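Long-range contact in anthrone oxidase-like protein (Streptomyces ambofaciens, PDB 5F9P), which probably acts as a monooxygenase that cleaves a carbon-carbon bond, opening ring B oxidatively in atypical angucycline biosynthesis: residues F148-L161 / I175-Y189. Sequence-based numbering, arbitrary orientation.
Sequences FLAQVPGFRAHVVL and ISYSQWDSKQAWEAY
Phe155 points the edge of its ring at the six-membered ring of Trp180, a T-shaped pair with planes at 79° and centroids 5.6 Å apart. Its CB lies over the same indole face, a CH-pi contact, while Trp186 covers the opposite face. Trp180 CG stands anti to its carbonyl carbon (chi1 -63°), which lays the six-membered ring against Phe155, while on the pyrrole side NE1 donates to Ser178 OG at 2.9 Å, fixing the ring's rotation. Val152 CG1 fits between Trp180 CZ3 and Tyr189 CD1, and Leu149 CD2 touches CZ and OH of Tyr189, whose OH meets the ring edge of Phe148. Strands 155-161 and 175-180 are an antiparallel hairpin in a barrel that closes within the single chain, as in the dimeric alpha-beta barrel superfamily, and helix 183-189 folds back over its end. Arg156 and Ala157 both face Gln179 in a classic beta bulge: Gln179 O takes Arg156 N at 2.8 Å and, more weakly, Ala157 N. From the bulge, Arg156 runs extended from CG to NE, and NE meets the anti lone pair of Asp181 OD1 at 2.7 Å, close to the guanidinium plane; NH1 turns to Asp121. Asp181 N also binds Gly154 O, closing the end of the pairing. Farther along, His158 places its imidazole beside Ser178 CB, and NE2 meets Ser176 OG at 2.7 Å, with the serine near the ring's edge. On the face carrying Ala157 and Tyr177, Gln179 OE1 touches Ala157 CB while NE2 donates to Glu114 O. The chemistry thus divides along the hairpin: a mainly aromatic cluster joins helix to strands, an ion pair links the bulge to Asp181, and the Ser176 hydroxyl, paired with His158, also binds a glycerol, probably from the crystallisation liquor, which may mark a polar pocket.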
ATOM      1  N   PHE A 148       9.685   1.810  18.311  1.00 11.57           N
ATOM      2  CA  PHE A 148       8.947   2.600  19.298  1.00 14.88           C
ATOM      3  C   PHE A 148       7.459   2.700  18.959  1.00 16.80           C
ATOM      4  O   PHE A 148       6.640   2.973  19.833  1.00 17.15           O
ATOM      5  CB  PHE A 148       9.515   4.025  19.408  1.00 13.57           C
ATOM      6  CG  PHE A 148       9.268   4.854  18.179  1.00 14.29           C
ATOM      7  CD1 PHE A 148      10.179   4.855  17.131  1.00 14.29           C
ATOM      8  CD2 PHE A 148       8.100   5.596  18.053  1.00 14.65           C
ATOM      9  CE1 PHE A 148       9.942   5.606  15.981  1.00 14.26           C
ATOM     10  CE2 PHE A 148       7.855   6.343  16.910  1.00 16.97           C
ATOM     11  CZ  PHE A 148       8.776   6.348  15.869  1.00 13.89           C
ATOM     12  N   LEU A 149       7.114   2.519  17.687  1.00 17.65           N
ATOM     13  CA  LEU A 149       5.728   2.694  17.248  1.00 14.56           C
ATOM     14  C   LEU A 149       4.770   1.804  18.034  1.00 16.25           C
ATOM     15  O   LEU A 149       3.655   2.208  18.338  1.00 14.19           O
ATOM     16  CB  LEU A 149       5.584   2.410  15.753  1.00 15.52           C
ATOM     17  CG  LEU A 149       6.051   3.460  14.737  1.00 13.56           C
ATOM     18  CD1 LEU A 149       6.001   2.845  13.347  1.00  9.83           C
ATOM     19  CD2 LEU A 149       5.198   4.728  14.821  1.00 12.01           C
ATOM     20  N   ALA A 150       5.216   0.593  18.358  1.00 15.99           N
ATOM     21  CA  ALA A 150       4.367  -0.377  19.048  1.00 17.31           C
ATOM     22  C   ALA A 150       3.823   0.143  20.377  1.00 20.87           C
ATOM     23  O   ALA A 150       2.836  -0.386  20.893  1.00 21.93           O
ATOM     24  CB  ALA A 150       5.114  -1.694  19.257  1.00 14.67           C
ATOM     25  N   GLN A 151       4.461   1.169  20.936  1.00 15.65           N
ATOM     26  CA  GLN A 151       3.983   1.746  22.184  1.00 17.45           C
ATOM     27  C   GLN A 151       3.279   3.089  21.993  1.00 22.28           C
ATOM     28  O   GLN A 151       2.863   3.715  22.957  1.00 23.32           O
ATOM     29  CB  GLN A 151       5.109   1.836  23.217  1.00 24.19           C
ATOM     30  CG  GLN A 151       5.501   0.478  23.821  1.00 18.06           C
ATOM     31  CD  GLN A 151       6.368  -0.347  22.893  1.00 25.17           C
ATOM     32  OE1 GLN A 151       6.143  -1.550  22.703  1.00 28.34           O
ATOM     33  NE2 GLN A 151       7.378   0.292  22.315  1.00 23.56           N
ATOM     34  N   VAL A 152       3.136   3.525  20.746  1.00 16.60           N
ATOM     35  CA  VAL A 152       2.351   4.719  20.445  1.00 19.97           C
ATOM     36  C   VAL A 152       0.852   4.401  20.558  1.00 21.06           C
ATOM     37  O   VAL A 152       0.391   3.388  20.035  1.00 19.10           O
ATOM     38  CB  VAL A 152       2.650   5.233  19.022  1.00 19.52           C
ATOM     39  CG1 VAL A 152       1.680   6.359  18.639  1.00 17.39           C
ATOM     40  CG2 VAL A 152       4.126   5.670  18.899  1.00 15.48           C
ATOM     41  N   PRO A 153       0.091   5.263  21.254  1.00 21.75           N
ATOM     42  CA  PRO A 153      -1.347   5.023  21.444  1.00 20.52           C
ATOM     43  C   PRO A 153      -2.100   5.019  20.121  1.00 19.39           C
ATOM     44  O   PRO A 153      -1.998   5.979  19.359  1.00 18.62           O
ATOM     45  CB  PRO A 153      -1.792   6.224  22.283  1.00 21.88           C
ATOM     46  CG  PRO A 153      -0.527   6.716  22.951  1.00 24.15           C
ATOM     47  CD  PRO A 153       0.543   6.488  21.938  1.00 20.78           C
ATOM     48  N   GLY A 154      -2.849   3.953  19.858  1.00 21.01           N
ATOM     49  CA  GLY A 154      -3.675   3.882  18.663  1.00 21.50           C
ATOM     50  C   GLY A 154      -2.965   3.220  17.498  1.00 16.66           C
ATOM     51  O   GLY A 154      -3.567   2.935  16.457  1.00 19.38           O
ATOM     52  N   PHE A 155      -1.674   2.974  17.665  1.00 16.46           N
ATOM     53  CA  PHE A 155      -0.919   2.316  16.618  1.00 17.10           C
ATOM     54  C   PHE A 155      -1.280   0.842  16.599  1.00 17.21           C
ATOM     55  O   PHE A 155      -1.327   0.202  17.654  1.00 19.13           O
ATOM     56  CB  PHE A 155       0.583   2.477  16.837  1.00 14.70           C
ATOM     57  CG  PHE A 155       1.412   1.555  15.983  1.00 16.23           C
ATOM     58  CD1 PHE A 155       1.698   1.878  14.663  1.00 14.08           C
ATOM     59  CD2 PHE A 155       1.881   0.351  16.492  1.00 14.75           C
ATOM     60  CE1 PHE A 155       2.466   1.021  13.875  1.00 14.27           C
ATOM     61  CE2 PHE A 155       2.646  -0.506  15.709  1.00 14.85           C
ATOM     62  CZ  PHE A 155       2.931  -0.169  14.391  1.00 11.42           C
ATOM     63  N   ARG A 156      -1.529   0.297  15.413  1.00 12.32           N
ATOM     64  CA  ARG A 156      -1.835  -1.133  15.303  1.00 14.40           C
ATOM     65  C   ARG A 156      -0.736  -1.957  14.646  1.00 15.46           C
ATOM     66  O   ARG A 156      -0.382  -3.032  15.142  1.00 13.44           O
ATOM     67  CB  ARG A 156      -3.148  -1.350  14.548  1.00 13.27           C
ATOM     68  CG  ARG A 156      -4.363  -0.789  15.264  1.00 16.55           C
ATOM     69  CD  ARG A 156      -5.631  -1.037  14.442  1.00 15.15           C
ATOM     70  NE  ARG A 156      -6.813  -0.622  15.181  1.00 17.63           N
ATOM     71  CZ  ARG A 156      -8.056  -0.775  14.749  1.00 19.17           C
ATOM     72  NH1 ARG A 156      -8.285  -1.330  13.557  1.00 17.14           N
ATOM     73  NH2 ARG A 156      -9.064  -0.368  15.510  1.00 17.21           N
ATOM     74  N   ALA A 157      -0.211  -1.472  13.521  1.00 12.48           N
ATOM     75  CA  ALA A 157       0.757  -2.260  12.754  1.00 13.49           C
ATOM     76  C   ALA A 157       1.507  -1.442  11.712  1.00 11.45           C
ATOM     77  O   ALA A 157       1.052  -0.364  11.292  1.00 11.10           O
ATOM     78  CB  ALA A 157       0.057  -3.472  12.080  1.00 11.24           C
ATOM     79  N   HIS A 158       2.662  -1.956  11.303  1.00  9.40           N
ATOM     80  CA  HIS A 158       3.496  -1.281  10.308  1.00 10.64           C
ATOM     81  C   HIS A 158       4.139  -2.297   9.386  1.00 13.41           C
ATOM     82  O   HIS A 158       4.789  -3.249   9.845  1.00 13.74           O
ATOM     83  CB  HIS A 158       4.601  -0.437  10.966  1.00 11.41           C
ATOM     84  CG  HIS A 158       5.335   0.454  10.002  1.00 11.23           C
ATOM     85  ND1 HIS A 158       6.666   0.790  10.156  1.00 10.41           N
ATOM     86  CD2 HIS A 158       4.917   1.090   8.880  1.00 10.32           C
ATOM     87  CE1 HIS A 158       7.034   1.597   9.174  1.00 13.64           C
ATOM     88  NE2 HIS A 158       5.994   1.794   8.385  1.00 11.08           N
ATOM     89  N   VAL A 159       3.947  -2.089   8.089  1.00 10.25           N
ATOM     90  CA  VAL A 159       4.608  -2.881   7.060  1.00 10.71           C
ATOM     91  C   VAL A 159       5.586  -1.998   6.290  1.00 10.06           C
ATOM     92  O   VAL A 159       5.225  -0.890   5.862  1.00  9.25           O
ATOM     93  CB  VAL A 159       3.578  -3.454   6.051  1.00 12.03           C
ATOM     94  CG1 VAL A 159       4.287  -4.292   4.996  1.00 10.31           C
ATOM     95  CG2 VAL A 159       2.498  -4.278   6.781  1.00 10.47           C
ATOM     96  N   VAL A 160       6.814  -2.472   6.110  1.00  8.48           N
ATOM     97  CA  VAL A 160       7.788  -1.737   5.300  1.00  9.18           C
ATOM     98  C   VAL A 160       8.095  -2.566   4.078  1.00  9.89           C
ATOM     99  O   VAL A 160       8.484  -3.723   4.195  1.00 12.35           O
ATOM    100  CB  VAL A 160       9.107  -1.458   6.075  1.00 12.37           C
ATOM    101  CG1 VAL A 160      10.121  -0.719   5.194  1.00  9.51           C
ATOM    102  CG2 VAL A 160       8.821  -0.666   7.354  1.00 10.42           C
ATOM    103  N   LEU A 161       7.913  -1.984   2.901  1.00 11.41           N
ATOM    104  CA  LEU A 161       8.188  -2.695   1.662  1.00 10.48           C
ATOM    105  C   LEU A 161       9.385  -2.109   0.931  1.00 13.26           C
ATOM    106  O   LEU A 161       9.574  -0.883   0.889  1.00 10.97           O
ATOM    107  CB  LEU A 161       6.972  -2.651   0.737  1.00 12.18           C
ATOM    108  CG  LEU A 161       5.615  -3.017   1.343  1.00 13.88           C
ATOM    109  CD1 LEU A 161       4.500  -2.802   0.318  1.00 18.76           C
ATOM    110  CD2 LEU A 161       5.649  -4.450   1.770  1.00 16.33           C
ATOM    111  N   ILE A 175       8.447   1.796   0.857  1.00 10.00           N
ATOM    112  CA  ILE A 175       7.077   2.137   1.199  1.00 11.26           C
ATOM    113  C   ILE A 175       6.834   1.871   2.656  1.00 12.19           C
ATOM    114  O   ILE A 175       7.306   0.869   3.205  1.00 12.45           O
ATOM    115  CB  ILE A 175       6.064   1.317   0.357  1.00 12.40           C
ATOM    116  CG1 ILE A 175       6.011   1.865  -1.066  1.00 12.70           C
ATOM    117  CG2 ILE A 175       4.669   1.330   1.012  1.00 10.54           C
ATOM    118  CD1 ILE A 175       5.265   0.976  -2.037  1.00 15.47           C
ATOM    119  N   SER A 176       6.109   2.795   3.277  1.00  9.64           N
ATOM    120  CA  SER A 176       5.661   2.654   4.647  1.00 11.93           C
ATOM    121  C   SER A 176       4.143   2.485   4.631  1.00  9.54           C
ATOM    122  O   SER A 176       3.434   3.343   4.102  1.00 10.75           O
ATOM    123  CB  SER A 176       6.009   3.929   5.425  1.00 10.07           C
ATOM    124  OG  SER A 176       5.469   3.871   6.730  1.00 11.13           O
ATOM    125  N   TYR A 177       3.642   1.402   5.212  1.00 10.95           N
ATOM    126  CA  TYR A 177       2.197   1.139   5.228  1.00  8.95           C
ATOM    127  C   TYR A 177       1.810   0.793   6.663  1.00 10.09           C
ATOM    128  O   TYR A 177       2.230  -0.236   7.183  1.00 10.21           O
ATOM    129  CB  TYR A 177       1.881  -0.023   4.273  1.00 11.71           C
ATOM    130  CG  TYR A 177       0.436  -0.489   4.217  1.00 12.29           C
ATOM    131  CD1 TYR A 177      -0.079  -1.342   5.182  1.00 11.48           C
ATOM    132  CD2 TYR A 177      -0.405  -0.091   3.178  1.00 10.62           C
ATOM    133  CE1 TYR A 177      -1.403  -1.782   5.123  1.00 11.47           C
ATOM    134  CE2 TYR A 177      -1.716  -0.520   3.109  1.00 10.98           C
ATOM    135  CZ  TYR A 177      -2.214  -1.367   4.080  1.00 11.26           C
ATOM    136  OH  TYR A 177      -3.527  -1.794   4.000  1.00 11.20           O
ATOM    137  N   SER A 178       1.053   1.673   7.317  1.00  8.28           N
ATOM    138  CA  SER A 178       0.697   1.487   8.718  1.00  8.66           C
ATOM    139  C   SER A 178      -0.817   1.511   8.992  1.00 11.10           C
ATOM    140  O   SER A 178      -1.593   2.101   8.235  1.00 11.50           O
ATOM    141  CB  SER A 178       1.432   2.496   9.622  1.00  9.59           C
ATOM    142  OG  SER A 178       1.142   3.851   9.310  1.00 11.02           O
ATOM    143  N   GLN A 179      -1.213   0.860  10.084  1.00 12.59           N
ATOM    144  CA  GLN A 179      -2.607   0.791  10.521  1.00 13.08           C
ATOM    145  C   GLN A 179      -2.806   1.451  11.890  1.00 15.14           C
ATOM    146  O   GLN A 179      -1.999   1.258  12.806  1.00 12.56           O
ATOM    147  CB  GLN A 179      -3.060  -0.666  10.613  1.00 12.00           C
ATOM    148  CG  GLN A 179      -2.968  -1.432   9.306  1.00 14.00           C
ATOM    149  CD  GLN A 179      -3.301  -2.902   9.484  1.00 16.90           C
ATOM    150  OE1 GLN A 179      -2.947  -3.511  10.494  1.00 18.22           O
ATOM    151  NE2 GLN A 179      -3.999  -3.472   8.510  1.00 15.57           N
ATOM    152  N   TRP A 180      -3.905   2.195  12.028  1.00 11.76           N
ATOM    153  CA  TRP A 180      -4.173   2.984  13.222  1.00 11.98           C
ATOM    154  C   TRP A 180      -5.627   2.787  13.695  1.00 17.42           C
ATOM    155  O   TRP A 180      -6.484   2.367  12.910  1.00 13.22           O
ATOM    156  CB  TRP A 180      -3.895   4.463  12.916  1.00 13.38           C
ATOM    157  CG  TRP A 180      -2.455   4.712  12.564  1.00 13.43           C
ATOM    158  CD1 TRP A 180      -1.854   4.548  11.341  1.00 12.76           C
ATOM    159  CD2 TRP A 180      -1.438   5.168  13.455  1.00 14.27           C
ATOM    160  NE1 TRP A 180      -0.517   4.876  11.425  1.00 15.94           N
ATOM    161  CE2 TRP A 180      -0.235   5.244  12.717  1.00 14.90           C
ATOM    162  CE3 TRP A 180      -1.423   5.507  14.816  1.00 16.24           C
ATOM    163  CZ2 TRP A 180       0.967   5.655  13.291  1.00 11.10           C
ATOM    164  CZ3 TRP A 180      -0.221   5.916  15.388  1.00 15.48           C
ATOM    165  CH2 TRP A 180       0.953   5.987  14.621  1.00 13.82           C
ATOM    166  N   ASP A 181      -5.899   3.081  14.970  1.00 15.10           N
ATOM    167  CA  ASP A 181      -7.246   2.925  15.526  1.00 16.82           C
ATOM    168  C   ASP A 181      -8.244   3.825  14.839  1.00 16.64           C
ATOM    169  O   ASP A 181      -9.414   3.477  14.705  1.00 19.04           O
ATOM    170  CB  ASP A 181      -7.279   3.256  17.025  1.00 19.40           C
ATOM    171  CG  ASP A 181      -6.735   2.137  17.885  1.00 23.96           C
ATOM    172  OD1 ASP A 181      -6.561   1.025  17.349  1.00 22.03           O
ATOM    173  OD2 ASP A 181      -6.490   2.367  19.100  1.00 28.77           O
ATOM    174  N   SER A 182      -7.784   5.006  14.447  1.00 17.34           N
ATOM    175  CA  SER A 182      -8.664   6.034  13.924  1.00 17.10           C
ATOM    176  C   SER A 182      -7.874   7.147  13.258  1.00 16.46           C
ATOM    177  O   SER A 182      -6.663   7.251  13.437  1.00 14.18           O
ATOM    178  CB  SER A 182      -9.488   6.637  15.061  1.00 20.49           C
ATOM    179  OG  SER A 182      -8.645   7.245  16.025  1.00 20.04           O
ATOM    180  N   LYS A 183      -8.576   7.980  12.493  1.00 14.08           N
ATOM    181  CA  LYS A 183      -8.003   9.194  11.932  1.00 15.42           C
ATOM    182  C   LYS A 183      -7.410  10.022  13.077  1.00 18.72           C
ATOM    183  O   LYS A 183      -6.305  10.564  12.978  1.00 16.65           O
ATOM    184  CB  LYS A 183      -9.105   9.987  11.219  1.00 17.35           C
ATOM    185  CG  LYS A 183      -8.651  11.194  10.397  1.00 17.12           C
ATOM    186  CD  LYS A 183      -9.824  11.671   9.549  1.00 18.21           C
ATOM    187  CE  LYS A 183      -9.376  12.458   8.352  1.00 17.43           C
ATOM    188  NZ  LYS A 183      -8.990  13.844   8.763  1.00 28.07           N
ATOM    189  N   GLN A 184      -8.156  10.088  14.175  1.00 21.16           N
ATOM    190  CA  GLN A 184      -7.785  10.916  15.321  1.00 22.53           C
ATOM    191  C   GLN A 184      -6.494  10.454  15.979  1.00 18.81           C
ATOM    192  O   GLN A 184      -5.624  11.259  16.264  1.00 18.90           O
ATOM    193  CB  GLN A 184      -8.932  10.966  16.339  1.00 22.50           C
ATOM    194  CG  GLN A 184     -10.160  11.769  15.860  1.00 33.50           C
ATOM    195  CD  GLN A 184     -10.927  11.119  14.686  1.00 39.38           C
ATOM    196  OE1 GLN A 184     -11.098   9.888  14.619  1.00 26.85           O
ATOM    197  NE2 GLN A 184     -11.405  11.960  13.763  1.00 37.46           N
ATOM    198  N   ALA A 185      -6.374   9.155  16.223  1.00 18.49           N
ATOM    199  CA  ALA A 185      -5.149   8.598  16.780  1.00 17.41           C
ATOM    200  C   ALA A 185      -3.945   8.840  15.855  1.00 19.79           C
ATOM    201  O   ALA A 185      -2.840   9.152  16.318  1.00 18.96           O
ATOM    202  CB  ALA A 185      -5.325   7.105  17.046  1.00 18.63           C
ATOM    203  N   TRP A 186      -4.147   8.687  14.549  1.00 16.73           N
ATOM    204  CA  TRP A 186      -3.058   8.920  13.602  1.00 16.57           C
ATOM    205  C   TRP A 186      -2.583  10.374  13.633  1.00 16.30           C
ATOM    206  O   TRP A 186      -1.384  10.645  13.726  1.00 15.59           O
ATOM    207  CB  TRP A 186      -3.457   8.513  12.172  1.00 13.44           C
ATOM    208  CG  TRP A 186      -2.677   9.238  11.085  1.00 15.00           C
ATOM    209  CD1 TRP A 186      -3.174  10.115  10.165  1.00 12.50           C
ATOM    210  CD2 TRP A 186      -1.260   9.150  10.831  1.00 13.39           C
ATOM    211  NE1 TRP A 186      -2.160  10.568   9.344  1.00 14.42           N
ATOM    212  CE2 TRP A 186      -0.977   9.997   9.736  1.00 13.00           C
ATOM    213  CE3 TRP A 186      -0.208   8.441  11.422  1.00 12.44           C
ATOM    214  CZ2 TRP A 186       0.314  10.150   9.219  1.00 14.91           C
ATOM    215  CZ3 TRP A 186       1.085   8.602  10.904  1.00 13.75           C
ATOM    216  CH2 TRP A 186       1.326   9.451   9.818  1.00 13.61           C
ATOM    217  N   GLU A 187      -3.521  11.308  13.542  1.00 15.09           N
ATOM    218  CA  GLU A 187      -3.148  12.712  13.418  1.00 16.84           C
ATOM    219  C   GLU A 187      -2.530  13.235  14.715  1.00 17.96           C
ATOM    220  O   GLU A 187      -1.657  14.101  14.684  1.00 16.77           O
ATOM    221  CB  GLU A 187      -4.344  13.552  12.961  1.00 20.26           C
ATOM    222  CG  GLU A 187      -4.875  13.100  11.609  1.00 20.84           C
ATOM    223  CD  GLU A 187      -6.021  13.947  11.116  1.00 21.99           C
ATOM    224  OE1 GLU A 187      -6.729  14.532  11.955  1.00 22.70           O
ATOM    225  OE2 GLU A 187      -6.211  14.029   9.886  1.00 23.79           O
ATOM    226  N   ALA A 188      -2.966  12.689  15.848  1.00 17.77           N
ATOM    227  CA  ALA A 188      -2.329  13.014  17.123  1.00 19.39           C
ATOM    228  C   ALA A 188      -0.847  12.661  17.084  1.00 18.55           C
ATOM    229  O   ALA A 188      -0.005  13.462  17.480  1.00 21.63           O
ATOM    230  CB  ALA A 188      -3.027  12.308  18.281  1.00 18.42           C
ATOM    231  N   TYR A 189      -0.528  11.460  16.610  1.00 17.87           N
ATOM    232  CA  TYR A 189       0.867  11.060  16.434  1.00 15.67           C
ATOM    233  C   TYR A 189       1.572  11.895  15.371  1.00 17.60           C
ATOM    234  O   TYR A 189       2.629  12.473  15.625  1.00 18.60           O
ATOM    235  CB  TYR A 189       0.982   9.567  16.084  1.00 17.25           C
ATOM    236  CG  TYR A 189       2.390   9.168  15.688  1.00 18.03           C
ATOM    237  CD1 TYR A 189       3.389   9.023  16.647  1.00 15.84           C
ATOM    238  CD2 TYR A 189       2.728   8.953  14.353  1.00 14.22           C
ATOM    239  CE1 TYR A 189       4.688   8.658  16.289  1.00 12.63           C
ATOM    240  CE2 TYR A 189       4.022   8.601  13.988  1.00 14.03           C
ATOM    241  CZ  TYR A 189       4.998   8.461  14.957  1.00 14.52           C
ATOM    242  OH  TYR A 189       6.279   8.108  14.585  1.00 15.34           O
TER
HETATM  243  O   HOH W   1      -1.845   8.729  18.860  1.00 16.10           O
HETATM  244  O   HOH W   2     -11.457   1.373  13.990  1.00 26.82           O